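Glucose-6-phosphate isomerase (Plasmodium falciparum, PDB 3QKI) probably catalyses the reversible interconversion of alpha-D-glucose 6-phosphate and beta-D-fructose 6-phosphate, the second step of glycolysis. Local coordinates at residues 136-141 against 304-309; 115-120 against 314-319; 45-50 against 72-77. All blocks are in the same frame, centred on the assembly; numbering follows the deposited sequence.

Contact 1: 136-141 against 304-309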
loop_
_atom_site.group_PDB
_atom_site.type_symbol
_atom_site.label_atom_id
_atom_site.label_comp_id
_atom_site.label_asym_id
_atom_site.label_seq_id
_atom_site.Cartn_x
_atom_site.Cartn_y
_atom_site.Cartn_z
ATOM N N LEU A 136 5.659 -16.110 -32.065
ATOM C CA LEU A 136 6.258 -14.787 -32.258
ATOM C C LEU A 136 5.594 -14.012 -33.397
ATOM O O LEU A 136 5.608 -12.781 -33.395
ATOM C CB LEU A 136 7.777 -14.871 -32.422
ATOM C CG LEU A 136 8.573 -15.427 -31.239
ATOM C CD1 LEU A 136 10.060 -15.288 -31.492
ATOM C CD2 LEU A 136 8.222 -14.699 -29.921
ATOM N N GLU A 137 4.971 -14.737 -34.352
ATOM C CA GLU A 137 4.230 -14.126 -35.442
ATOM C C GLU A 137 2.938 -13.487 -34.908
ATOM O O GLU A 137 2.566 -12.409 -35.346
ATOM C CB GLU A 137 3.916 -15.156 -36.527
ATOM C CG GLU A 137 5.177 -15.634 -37.235
ATOM C CD GLU A 137 5.684 -14.812 -38.411
ATOM O OE1 GLU A 137 5.067 -13.772 -38.746
ATOM O OE2 GLU A 137 6.708 -15.223 -39.003
ATOM N N ASP A 138 2.280 -14.136 -33.934
ATOM C CA ASP A 138 1.081 -13.613 -33.284
ATOM C C ASP A 138 1.473 -12.410 -32.417
ATOM O O ASP A 138 0.767 -11.402 -32.441
ATOM C CB ASP A 138 0.436 -14.688 -32.400
ATOM C CG ASP A 138 -0.215 -15.829 -33.151
ATOM O OD1 ASP A 138 -1.014 -15.554 -34.062
ATOM O OD2 ASP A 138 0.038 -16.998 -32.786
ATOM N N VAL A 139 2.599 -12.521 -31.673
ATOM C CA VAL A 139 3.133 -11.479 -30.781
ATOM C C VAL A 139 3.375 -10.214 -31.609
ATOM O O VAL A 139 2.854 -9.139 -31.276
ATOM C CB VAL A 139 4.415 -11.948 -30.034
ATOM C CG1 VAL A 139 5.148 -10.775 -29.368
ATOM C CG2 VAL A 139 4.099 -13.039 -29.010
ATOM N N HIS A 140 4.149 -10.354 -32.698
ATOM C CA HIS A 140 4.430 -9.223 -33.569
ATOM C C HIS A 140 3.273 -8.681 -34.400
ATOM O O HIS A 140 3.271 -7.493 -34.703
ATOM C CB HIS A 140 5.730 -9.399 -34.336
ATOM C CG HIS A 140 6.895 -9.290 -33.425
ATOM N ND1 HIS A 140 7.367 -8.061 -33.006
ATOM C CD2 HIS A 140 7.612 -10.261 -32.825
ATOM C CE1 HIS A 140 8.380 -8.320 -32.198
ATOM N NE2 HIS A 140 8.563 -9.633 -32.055
ATOM N N GLY A 141 2.302 -9.531 -34.732
ATOM C CA GLY A 141 1.095 -9.115 -35.441
ATOM C C GLY A 141 0.334 -8.131 -34.567
ATOM O O GLY A 141 -0.083 -7.067 -35.032
ATOM N N GLU A 304 -5.543 -8.753 -29.204
ATOM C CA GLU A 304 -5.451 -10.070 -28.614
ATOM C C GLU A 304 -4.222 -10.316 -27.733
ATOM O O GLU A 304 -3.204 -9.629 -27.815
ATOM C CB GLU A 304 -5.657 -11.163 -29.707
ATOM C CG GLU A 304 -4.401 -11.783 -30.285
ATOM C CD GLU A 304 -4.541 -12.581 -31.570
ATOM O OE1 GLU A 304 -4.380 -13.822 -31.523
ATOM O OE2 GLU A 304 -4.710 -11.951 -32.641
ATOM N N PHE A 305 -4.378 -11.291 -26.852
ATOM C CA PHE A 305 -3.351 -11.873 -26.000
ATOM C C PHE A 305 -3.658 -13.364 -25.855
ATOM O O PHE A 305 -4.665 -13.815 -26.397
ATOM C CB PHE A 305 -3.062 -11.078 -24.720
ATOM C CG PHE A 305 -4.084 -11.081 -23.613
ATOM C CD1 PHE A 305 -5.294 -10.415 -23.763
ATOM C CD2 PHE A 305 -3.770 -11.601 -22.366
ATOM C CE1 PHE A 305 -6.203 -10.345 -22.712
ATOM C CE2 PHE A 305 -4.677 -11.526 -21.312
ATOM C CZ PHE A 305 -5.891 -10.900 -21.491
ATOM N N TRP A 306 -2.750 -14.144 -25.286
ATOM C CA TRP A 306 -2.878 -15.602 -25.303
ATOM C C TRP A 306 -2.958 -16.257 -23.940
ATOM O O TRP A 306 -2.544 -15.655 -22.943
ATOM C CB TRP A 306 -1.751 -16.179 -26.185
ATOM C CG TRP A 306 -1.730 -15.507 -27.525
ATOM C CD1 TRP A 306 -2.534 -15.798 -28.596
ATOM C CD2 TRP A 306 -1.074 -14.266 -27.843
ATOM N NE1 TRP A 306 -2.390 -14.840 -29.570
ATOM C CE2 TRP A 306 -1.500 -13.887 -29.138
ATOM C CE3 TRP A 306 -0.177 -13.426 -27.150
ATOM C CZ2 TRP A 306 -1.025 -12.728 -29.774
ATOM C CZ3 TRP A 306 0.300 -12.291 -27.787
ATOM C CH2 TRP A 306 -0.119 -11.953 -29.086
ATOM N N ASP A 307 -3.488 -17.495 -23.888
ATOM C CA ASP A 307 -3.640 -18.209 -22.617
ATOM C C ASP A 307 -2.322 -18.491 -21.878
ATOM O O ASP A 307 -2.354 -18.677 -20.668
ATOM C CB ASP A 307 -4.554 -19.456 -22.731
ATOM C CG ASP A 307 -3.986 -20.650 -23.474
ATOM O OD1 ASP A 307 -4.694 -21.686 -23.557
ATOM O OD2 ASP A 307 -2.839 -20.550 -23.994
ATOM N N TRP A 308 -1.177 -18.481 -22.600
ATOM C CA TRP A 308 0.156 -18.666 -22.023
ATOM C C TRP A 308 0.721 -17.366 -21.395
ATOM O O TRP A 308 1.857 -17.340 -20.913
ATOM C CB TRP A 308 1.137 -19.347 -22.995
ATOM C CG TRP A 308 1.059 -18.883 -24.422
ATOM C CD1 TRP A 308 0.523 -19.568 -25.473
ATOM C CD2 TRP A 308 1.614 -17.678 -24.971
ATOM N NE1 TRP A 308 0.671 -18.852 -26.631
ATOM C CE2 TRP A 308 1.364 -17.699 -26.360
ATOM C CE3 TRP A 308 2.299 -16.574 -24.423
ATOM C CZ2 TRP A 308 1.751 -16.653 -27.204
ATOM C CZ3 TRP A 308 2.704 -15.553 -25.265
ATOM C CH2 TRP A 308 2.429 -15.596 -26.637
ATOM N N VAL A 309 -0.108 -16.296 -21.383
ATOM C CA VAL A 309 0.172 -15.022 -20.731
ATOM C C VAL A 309 -0.672 -14.997 -19.447
ATOM O O VAL A 309 -1.884 -14.819 -19.519
ATOM C CB VAL A 309 -0.141 -13.770 -21.608
ATOM C CG1 VAL A 309 0.293 -12.498 -20.880
ATOM C CG2 VAL A 309 0.532 -13.853 -22.975
#

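Contact 2: 115-120 against 314-319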
loop_
_atom_site.group_PDB
_atom_site.type_symbol
_atom_site.label_atom_id
_atom_site.label_comp_id
_atom_site.label_asym_id
_atom_site.label_seq_id
_atom_site.Cartn_x
_atom_site.Cartn_y
_atom_site.Cartn_z
ATOM N N ALA A 115 8.107 -14.458 -24.305
ATOM C CA ALA A 115 7.990 -14.374 -25.770
ATOM C C ALA A 115 7.440 -13.022 -26.214
ATOM O O ALA A 115 7.736 -12.580 -27.332
ATOM C CB ALA A 115 7.101 -15.501 -26.299
ATOM N N LEU A 116 6.662 -12.338 -25.322
ATOM C CA LEU A 116 6.048 -11.036 -25.602
ATOM C C LEU A 116 7.051 -9.933 -25.940
ATOM O O LEU A 116 6.718 -8.989 -26.661
ATOM C CB LEU A 116 5.171 -10.573 -24.426
ATOM C CG LEU A 116 3.982 -11.476 -24.095
ATOM C CD1 LEU A 116 3.412 -11.135 -22.722
ATOM C CD2 LEU A 116 2.918 -11.436 -25.189
ATOM N N ARG A 117 8.246 -10.041 -25.408
ATOM C CA ARG A 117 9.268 -9.019 -25.599
ATOM C C ARG A 117 10.453 -9.440 -26.481
ATOM O O ARG A 117 11.419 -8.692 -26.564
ATOM C CB ARG A 117 9.723 -8.436 -24.250
ATOM C CG ARG A 117 10.073 -9.497 -23.220
ATOM C CD ARG A 117 8.965 -9.685 -22.197
ATOM N NE ARG A 117 9.572 -10.225 -20.982
ATOM C CZ ARG A 117 8.960 -10.373 -19.816
ATOM N NH1 ARG A 117 7.680 -10.032 -19.679
ATOM N NH2 ARG A 117 9.626 -10.842 -18.772
ATOM N N ILE A 118 10.380 -10.602 -27.166
ATOM C CA ILE A 118 11.446 -11.005 -28.097
ATOM C C ILE A 118 11.345 -10.011 -29.304
ATOM O O ILE A 118 10.241 -9.816 -29.824
ATOM C CB ILE A 118 11.331 -12.496 -28.519
ATOM C CG1 ILE A 118 11.593 -13.418 -27.314
ATOM C CG2 ILE A 118 12.296 -12.823 -29.694
ATOM C CD1 ILE A 118 11.215 -14.926 -27.537
ATOM N N PRO A 119 12.437 -9.289 -29.664
ATOM C CA PRO A 119 12.338 -8.318 -30.780
ATOM C C PRO A 119 12.180 -8.995 -32.139
ATOM O O PRO A 119 12.512 -10.171 -32.285
ATOM C CB PRO A 119 13.632 -7.503 -30.670
ATOM C CG PRO A 119 14.605 -8.413 -30.007
ATOM C CD PRO A 119 13.821 -9.381 -29.143
ATOM N N ILE A 120 11.640 -8.254 -33.112
ATOM C CA ILE A 120 11.358 -8.697 -34.475
ATOM C C ILE A 120 12.543 -9.369 -35.183
ATOM O O ILE A 120 12.339 -10.363 -35.864
ATOM C CB ILE A 120 10.655 -7.589 -35.329
ATOM C CG1 ILE A 120 10.005 -8.165 -36.605
ATOM C CG2 ILE A 120 11.596 -6.430 -35.666
ATOM C CD1 ILE A 120 8.631 -8.553 -36.479
ATOM N N SER A 314 1.048 -10.079 -17.577
ATOM C CA SER A 314 0.441 -9.551 -18.815
ATOM C C SER A 314 0.788 -8.132 -19.281
ATOM O O SER A 314 0.457 -7.797 -20.411
ATOM C CB SER A 314 -1.073 -9.783 -18.815
ATOM O OG SER A 314 -1.755 -8.836 -18.008
ATOM N N VAL A 315 1.480 -7.312 -18.463
ATOM C CA VAL A 315 1.833 -5.929 -18.852
ATOM C C VAL A 315 2.603 -5.819 -20.183
ATOM O O VAL A 315 2.396 -4.842 -20.903
ATOM C CB VAL A 315 2.429 -5.039 -17.716
ATOM C CG1 VAL A 315 3.857 -5.448 -17.388
ATOM C CG2 VAL A 315 2.384 -3.548 -18.079
ATOM N N THR A 316 3.471 -6.809 -20.515
ATOM C CA THR A 316 4.220 -6.801 -21.774
ATOM C C THR A 316 3.418 -7.324 -22.977
ATOM O O THR A 316 3.917 -7.317 -24.098
ATOM C CB THR A 316 5.626 -7.408 -21.627
ATOM O OG1 THR A 316 5.507 -8.781 -21.225
ATOM C CG2 THR A 316 6.505 -6.606 -20.650
ATOM N N SER A 317 2.159 -7.708 -22.768
ATOM C CA SER A 317 1.278 -8.096 -23.880
ATOM C C SER A 317 0.474 -6.823 -24.188
ATOM O O SER A 317 0.709 -5.795 -23.535
ATOM C CB SER A 317 0.322 -9.213 -23.459
ATOM O OG SER A 317 -0.700 -8.732 -22.590
ATOM N N SER A 318 -0.519 -6.897 -25.112
ATOM C CA SER A 318 -1.416 -5.778 -25.424
ATOM C C SER A 318 -2.082 -5.174 -24.163
ATOM O O SER A 318 -2.382 -3.981 -24.163
ATOM C CB SER A 318 -2.481 -6.204 -26.428
ATOM O OG SER A 318 -3.137 -7.380 -25.992
ATOM N N VAL A 319 -2.273 -5.969 -23.096
ATOM C CA VAL A 319 -2.855 -5.518 -21.804
ATOM C C VAL A 319 -2.235 -4.166 -21.359
ATOM O O VAL A 319 -2.965 -3.212 -21.062
ATOM C CB VAL A 319 -2.713 -6.584 -20.677
ATOM C CG1 VAL A 319 -3.054 -5.987 -19.298
ATOM C CG2 VAL A 319 -3.572 -7.815 -20.971
HETATM O O HOH W 1 4.028 -8.157 -26.762
#

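Contact 3: 45-50 against 72-77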
loop_
_atom_site.group_PDB
_atom_site.type_symbol
_atom_site.label_atom_id
_atom_site.label_comp_id
_atom_site.label_asym_id
_atom_site.label_seq_id
_atom_site.Cartn_x
_atom_site.Cartn_y
_atom_site.Cartn_z
ATOM N N LYS A 45 27.844 -6.256 10.670
ATOM C CA LYS A 45 28.892 -5.234 10.826
ATOM C C LYS A 45 30.299 -5.787 10.580
ATOM O O LYS A 45 31.126 -5.106 9.978
ATOM C CB LYS A 45 28.796 -4.470 12.167
ATOM C CG LYS A 45 28.997 -5.300 13.429
ATOM C CD LYS A 45 28.734 -4.456 14.677
ATOM C CE LYS A 45 28.343 -5.326 15.841
ATOM N NZ LYS A 45 27.828 -4.514 16.960
ATOM N N ASP A 46 30.553 -7.037 10.996
ATOM C CA ASP A 46 31.850 -7.681 10.781
ATOM C C ASP A 46 32.024 -8.071 9.338
ATOM O O ASP A 46 33.051 -7.733 8.755
ATOM C CB ASP A 46 32.074 -8.845 11.746
ATOM C CG ASP A 46 32.193 -8.371 13.174
ATOM O OD1 ASP A 46 33.002 -7.426 13.432
ATOM O OD2 ASP A 46 31.474 -8.903 14.028
ATOM N N TYR A 47 30.970 -8.652 8.714
ATOM C CA TYR A 47 30.987 -9.019 7.294
ATOM C C TYR A 47 31.254 -7.799 6.403
ATOM O O TYR A 47 32.007 -7.902 5.433
ATOM C CB TYR A 47 29.650 -9.669 6.884
ATOM C CG TYR A 47 29.523 -11.157 7.139
ATOM C CD1 TYR A 47 30.577 -12.024 6.869
ATOM C CD2 TYR A 47 28.306 -11.716 7.514
ATOM C CE1 TYR A 47 30.445 -13.401 7.048
ATOM C CE2 TYR A 47 28.157 -13.087 7.675
ATOM C CZ TYR A 47 29.233 -13.929 7.460
ATOM O OH TYR A 47 29.101 -15.285 7.651
ATOM N N LEU A 48 30.649 -6.640 6.749
ATOM C CA LEU A 48 30.799 -5.396 5.984
ATOM C C LEU A 48 32.197 -4.745 6.023
ATOM O O LEU A 48 32.432 -3.776 5.303
ATOM C CB LEU A 48 29.663 -4.381 6.268
ATOM C CG LEU A 48 28.260 -4.885 5.866
ATOM C CD1 LEU A 48 27.188 -4.176 6.642
ATOM C CD2 LEU A 48 28.035 -4.862 4.342
ATOM N N ASN A 49 33.117 -5.300 6.823
ATOM C CA ASN A 49 34.518 -4.872 6.881
ATOM C C ASN A 49 35.381 -5.705 5.917
ATOM O O ASN A 49 36.544 -5.374 5.671
ATOM C CB ASN A 49 35.051 -4.938 8.311
ATOM C CG ASN A 49 34.458 -3.859 9.182
ATOM O OD1 ASN A 49 34.174 -2.738 8.729
ATOM N ND2 ASN A 49 34.204 -4.185 10.440
ATOM N N ASP A 50 34.792 -6.746 5.321
ATOM C CA ASP A 50 35.494 -7.618 4.384
ATOM C C ASP A 50 35.240 -7.117 2.967
ATOM O O ASP A 50 34.163 -7.348 2.409
ATOM C CB ASP A 50 35.033 -9.074 4.593
ATOM C CG ASP A 50 35.745 -10.153 3.766
ATOM O OD1 ASP A 50 35.587 -11.352 4.097
ATOM O OD2 ASP A 50 36.419 -9.799 2.760
ATOM N N ARG A 72 22.530 -12.113 5.605
ATOM C CA ARG A 72 23.171 -12.945 6.624
ATOM C C ARG A 72 23.805 -14.252 6.129
ATOM O O ARG A 72 23.466 -15.346 6.574
ATOM C CB ARG A 72 22.239 -13.134 7.842
ATOM C CG ARG A 72 21.751 -11.812 8.432
ATOM C CD ARG A 72 21.137 -12.003 9.797
ATOM N NE ARG A 72 22.176 -12.286 10.789
ATOM C CZ ARG A 72 21.950 -12.641 12.050
ATOM N NH1 ARG A 72 20.714 -12.774 12.497
ATOM N NH2 ARG A 72 22.967 -12.863 12.875
ATOM N N TYR A 73 24.753 -14.119 5.218
ATOM C CA TYR A 73 25.512 -15.242 4.694
ATOM C C TYR A 73 26.924 -14.871 4.333
ATOM O O TYR A 73 27.187 -13.756 3.873
ATOM C CB TYR A 73 24.814 -15.971 3.498
ATOM C CG TYR A 73 24.164 -15.117 2.417
ATOM C CD1 TYR A 73 22.836 -15.328 2.040
ATOM C CD2 TYR A 73 24.917 -14.219 1.661
ATOM C CE1 TYR A 73 22.245 -14.588 1.023
ATOM C CE2 TYR A 73 24.335 -13.460 0.652
ATOM C CZ TYR A 73 23.003 -13.665 0.323
ATOM O OH TYR A 73 22.419 -12.943 -0.676
ATOM N N SER A 74 27.821 -15.836 4.493
ATOM C CA SER A 74 29.202 -15.733 4.044
ATOM C C SER A 74 29.163 -16.115 2.546
ATOM O O SER A 74 28.128 -16.599 2.058
ATOM C CB SER A 74 30.063 -16.734 4.802
ATOM O OG SER A 74 29.714 -18.064 4.448
ATOM N N GLU A 75 30.280 -15.949 1.819
ATOM C CA GLU A 75 30.339 -16.380 0.421
ATOM C C GLU A 75 30.136 -17.904 0.331
ATOM O O GLU A 75 29.539 -18.394 -0.630
ATOM C CB GLU A 75 31.667 -16.001 -0.229
ATOM C CG GLU A 75 31.870 -14.517 -0.358
ATOM C CD GLU A 75 33.329 -14.109 -0.365
ATOM O OE1 GLU A 75 33.884 -13.824 0.725
ATOM O OE2 GLU A 75 33.923 -14.102 -1.468
ATOM N N LYS A 76 30.599 -18.642 1.348
ATOM C CA LYS A 76 30.452 -20.100 1.451
ATOM C C LYS A 76 28.979 -20.509 1.551
ATOM O O LYS A 76 28.572 -21.490 0.929
ATOM C CB LYS A 76 31.197 -20.613 2.688
ATOM C CG LYS A 76 32.049 -21.828 2.426
ATOM C CD LYS A 76 33.465 -21.379 2.070
ATOM C CE LYS A 76 34.512 -22.189 2.784
ATOM N NZ LYS A 76 35.820 -21.484 2.838
ATOM N N THR A 77 28.184 -19.770 2.360
ATOM C CA THR A 77 26.744 -20.060 2.505
ATOM C C THR A 77 25.987 -19.719 1.209
ATOM O O THR A 77 25.079 -20.453 0.819
ATOM C CB THR A 77 26.164 -19.440 3.770
ATOM O OG1 THR A 77 26.895 -19.932 4.890
ATOM C CG2 THR A 77 24.664 -19.767 3.965
HETATM O O HOH W 2 36.195 -12.679 1.894
#

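Contact 1: 136-141 against 304-309
Trp306 turns its CG anti to its own carbonyl carbon (chi1 -52°), and this sends the indole toward helix 135-154, where it meets Asp138 and Val139. Val139 has CG2 beside its backbone N and CG1 anti to it (chi1 167°). CG2 is therefore the methyl that touches both tryptophans of segment 304-309. It lies 4.1 Å from Trp306 CZ3 and 3.9 Å from Trp308 CH2. At Trp308 the methyl sits at the ring edge, near the ring plane.

The six-membered ring of Trp306 also leans on the helix backbone. Its CH2 is 3.7 Å from Val139 CA, and its CZ2 is 3.5 Å from Asp138 O. Both backbone atoms approach the ring obliquely. Asp138 CB lies 3.6 Å from Trp306 CZ2. The two indoles belong to a type I turn from Trp306 to Val309, and Trp306 CB lies over one face of the Trp308 ring.

Trp306 NE1 donates to Glu304 OE1 at 3.0 Å, and the bond is bent (N-H...O 141°). The Trp306 side chain also lies near that of Lys250, which binds fructose 6-phosphate, although no ligand is bound here.

No hydrogen bond crosses the contact. The indoles pack helix 135-154 on the loop after strand 302-303, an edge strand of the five-stranded parallel sheet, close to the sugar-phosphate site. Asp138 OD1 and Glu304 OE1 approach to 4.6 Å. If both carboxylates are charged, they would repel weakly, and the indole N-H would partly offset the charge on Glu304.

Contact 2: 115-120 against 314-319
This is a buried loop-to-helix-start contact, packed by side chains and bridged by one water. The loop 115-120 meets the turn that leads into helix 318-328. Leu116 points its side chain at that turn. Its CD1 lies 3.5 Å from Thr316 OG1 and 3.7 Å from Ser317 CB. The other methyl, CD2, packs on Ser317 CB and CA.

Arg117 crosses Thr316 at a slant. Its chain bends at chi2 (-102°), which swings the guanidinium toward Thr316. Thr316 OG1 stands at the guanidinium edge, near its plane, 2.9 Å from Arg117 NH1. Salt bridges from NE to Asp344 and from NH2 to Glu534 anchor the arginine between helices 330-349 and 523-543.

Water 1 donates to Leu116 O and to Thr316 O, at 2.8 Å each, so each carbonyl has a hydrogen-bond donor.

Ser314 O accepts from both Ser317 N and Ser317 OG, the latter on a lone pair at 2.6 Å. Ser317 OG in turn accepts from Val319 N at 3.2 Å. Segment 314-319 is thus a type I turn running into a serine N-cap. The Ser317 side chain lies about 8 Å from those of Ser177 and Lys250, which bind fructose 6-phosphate.

Contact 3: 45-50 against 72-77
Tyr47 lays one ring face over Tyr73 O, with Ser74 N approaching the ring obliquely. The contact joins helix 44-47 to the N-cap of helix 75-87, with Ser74 as the capping residue. Tyr73 O is offset toward the rim of the ring, and its closest ring atom is Tyr47 CE2 at 4.0 Å. Further out, Tyr47 OH reaches Ser74 CB at 3.3 Å.

The phenol does not bond to Ser74. Tyr47 OH is hydrogen-bonded to Glu39 OE2, while Glu39 OE1 bonds Ser74 N and Thr77 OG1, and one carboxylate thus serves both segments. Arg53 makes a cation-pi contact with the Tyr47 ring, and its NH2 hydrogen-bonds Tyr73 O, giving the carbonyl a polar partner while the ring packs on it. Tyr73 points its own side chain away from Tyr47, with its OH bonded to Thr363, and Leu48 packs on Ser586 of the second subunit.

Ser74 OG lies between its backbone N and carbonyl carbon (chi1 67°), which turns it back onto the helix start. It accepts from Thr77 N at 3.1 Å (N-H...O 156°). Asp50 is likewise an N-cap, for helix 51-57. A type I turn from Tyr47 to Asp50 carries the chain to this second cap.

Two acids meet beside the tyrosine. Asp50 OD1 and Glu75 OE1 lie 4.5 Å apart, and a shared water probably eases their repulsion. Water 2 donates to both, at 2.6 Å to Asp50 OD1 and 2.8 Å to Glu75 OE1.

Contacts 1 and 2 are neighbours, with centres about 8 Å apart. Hydrogen bonds run from His140 NE2 to Ile118 O and from Ser318 OG to Glu304 O. The first ties helix 135-154 to loop 115-120; the second joins the two later segments. Contact 2 is fully buried and uses a bridging water and an arginine held by salt bridges to two helices. Contact 1 is partly buried and relies on indole packing. Contact 3 lies far off, its centre about 45 Å from that of contact 1. It is also partly buried, but sits near the second subunit and away from the sugar-phosphate site. Capping serines occur in contacts 2 and 3; water there bridges carbonyls and carboxylates respectively.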